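Local coordinates for protein iron-only hydrogenase system regulator (Thermotoga maritima, PDB 2NZC) that is of unproven function but probably regulates the iron-only hydrogenase system through an ACT-like domain, at residues I12-R17 / S73-K78. Residues are numbered along the deposited sequence; the frame is centred on the assembly and turned at random.
Sequences IVVEDR and SGVRVK
Val-13 and Arg-76 form the hydrogen-bonded pair where the first and last strands of an ACT-like beta-alpha-beta-beta-alpha-beta fold run antiparallel. Val-13 N donates to Arg-76 O at 2.8 Å, and Arg-76 N returns a bond to Val-13 O at 2.9 Å. Glu-15 N adds a third bond, to Gly-74 O at 3.0 Å, just before strand 75-81 begins.

Ile-12, Val-14, Val-75 and Val-77 share the face covered by helices 18-30 and 59-69. There Ile-12 CG1 is anti to the carbonyl carbon (chi1 -56°), which puts CG2 anti to the backbone N; CG2 meets Val-75 CG1 at 3.7 Å. Ile-12 CG1 lies beside Val-77 CG2, and Val-14 CG1 beside Val-75 CG2.

On the other face Val-13 CB sits over the Arg-76 guanidinium, 4.0 Å above its plane and toward the rim. Arg-76 NH1 hydrogen-bonds to Leu-82 O of the second subunit, whose Ile-9 packs on Val-13.

At the strand end, Glu-15 OE1 forms a salt bridge with Arg-17 NH2 at 2.7 Å, using its anti lone pair; the bond lies in the guanidinium plane but is bent (143°). Glu-15 CG lies 3.3 Å from Gly-74 O. An alanine here would remove CG and the carboxylate, and would probably leave the Arg-17 guanidinium without its mate and freer to swing away from Ser-73.

The backbone bonds fix the strand register, so apolar side chains face the helices while Val-13 and Arg-76 face the second subunit.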
# COMPACT_ATOMS: atom_id res chain seq x y z
N ILE D 12 -5.20 -1.39 -12.11
CA ILE D 12 -4.64 -1.00 -13.38
C ILE D 12 -3.35 -1.80 -13.57
O ILE D 12 -2.50 -1.83 -12.69
CB ILE D 12 -4.27 0.50 -13.36
CG1 ILE D 12 -5.51 1.35 -12.99
CG2 ILE D 12 -3.68 0.94 -14.68
CD1 ILE D 12 -5.17 2.73 -12.57
N VAL D 13 -3.21 -2.43 -14.73
CA VAL D 13 -1.95 -3.06 -15.11
C VAL D 13 -1.38 -2.29 -16.31
O VAL D 13 -1.99 -2.23 -17.39
CB VAL D 13 -2.14 -4.56 -15.43
CG1 VAL D 13 -0.86 -5.18 -15.92
CG2 VAL D 13 -2.65 -5.30 -14.17
N VAL D 14 -0.20 -1.70 -16.12
CA VAL D 14 0.45 -0.87 -17.13
C VAL D 14 1.73 -1.50 -17.67
O VAL D 14 2.52 -2.01 -16.89
CB VAL D 14 0.85 0.52 -16.56
CG1 VAL D 14 1.11 1.52 -17.70
CG2 VAL D 14 -0.19 1.05 -15.64
N GLU D 15 1.94 -1.44 -18.98
CA GLU D 15 3.27 -1.76 -19.56
C GLU D 15 4.21 -0.59 -19.24
O GLU D 15 3.90 0.56 -19.55
CB GLU D 15 3.16 -2.04 -21.05
CG GLU D 15 1.98 -2.95 -21.37
CD GLU D 15 1.96 -3.51 -22.78
OE1 GLU D 15 2.43 -2.84 -23.74
OE2 GLU D 15 1.43 -4.63 -22.93
N ASP D 16 5.33 -0.88 -18.58
CA ASP D 16 6.11 0.13 -17.84
C ASP D 16 7.03 0.96 -18.72
O ASP D 16 8.14 1.33 -18.29
CB ASP D 16 6.90 -0.50 -16.68
CG ASP D 16 6.90 0.37 -15.39
OD1 ASP D 16 6.04 1.29 -15.26
OD2 ASP D 16 7.75 0.11 -14.49
N ARG D 17 6.58 1.24 -19.94
CA ARG D 17 7.28 2.16 -20.83
C ARG D 17 6.92 3.62 -20.49
O ARG D 17 6.01 3.89 -19.68
CB ARG D 17 7.01 1.82 -22.30
CG ARG D 17 5.59 2.02 -22.76
CD ARG D 17 5.46 1.59 -24.18
NE ARG D 17 4.11 1.76 -24.69
CZ ARG D 17 3.17 0.82 -24.68
NH1 ARG D 17 1.97 1.08 -25.16
NH2 ARG D 17 3.44 -0.38 -24.17
N SER D 73 -3.04 3.15 -24.54
CA SER D 73 -2.30 2.00 -25.06
C SER D 73 -1.41 1.33 -24.02
O SER D 73 -0.62 2.00 -23.34
CB SER D 73 -1.47 2.40 -26.29
OG SER D 73 -0.82 1.28 -26.88
N GLY D 74 -1.56 0.02 -23.89
CA GLY D 74 -0.77 -0.76 -22.93
C GLY D 74 -1.29 -0.71 -21.51
O GLY D 74 -0.53 -0.93 -20.55
N VAL D 75 -2.58 -0.40 -21.34
CA VAL D 75 -3.17 -0.31 -20.01
C VAL D 75 -4.41 -1.19 -19.95
O VAL D 75 -5.29 -1.07 -20.80
CB VAL D 75 -3.55 1.16 -19.63
CG1 VAL D 75 -4.37 1.20 -18.34
CG2 VAL D 75 -2.30 2.02 -19.48
N ARG D 76 -4.47 -2.06 -18.96
CA ARG D 76 -5.70 -2.79 -18.68
C ARG D 76 -6.24 -2.38 -17.35
O ARG D 76 -5.48 -2.31 -16.37
CB ARG D 76 -5.49 -4.30 -18.64
CG ARG D 76 -4.94 -4.92 -19.91
CD ARG D 76 -5.16 -6.43 -19.89
NE ARG D 76 -5.01 -6.99 -18.54
CZ ARG D 76 -3.89 -7.52 -18.06
NH1 ARG D 76 -3.87 -8.00 -16.83
NH2 ARG D 76 -2.79 -7.59 -18.81
N VAL D 77 -7.54 -2.15 -17.28
CA VAL D 77 -8.12 -1.72 -16.02
C VAL D 77 -9.36 -2.52 -15.66
O VAL D 77 -10.13 -2.93 -16.53
CB VAL D 77 -8.36 -0.18 -15.99
CG1 VAL D 77 -9.24 0.23 -17.13
CG2 VAL D 77 -8.91 0.27 -14.60
N LYS D 78 -9.53 -2.77 -14.37
CA LYS D 78 -10.70 -3.46 -13.88
C LYS D 78 -11.27 -2.61 -12.78
O LYS D 78 -10.58 -2.25 -11.82
CB LYS D 78 -10.31 -4.84 -13.36
CG LYS D 78 -11.46 -5.73 -12.92
CD LYS D 78 -12.12 -6.44 -14.12
CE LYS D 78 -12.52 -7.87 -13.79
NZ LYS D 78 -13.99 -8.14 -13.90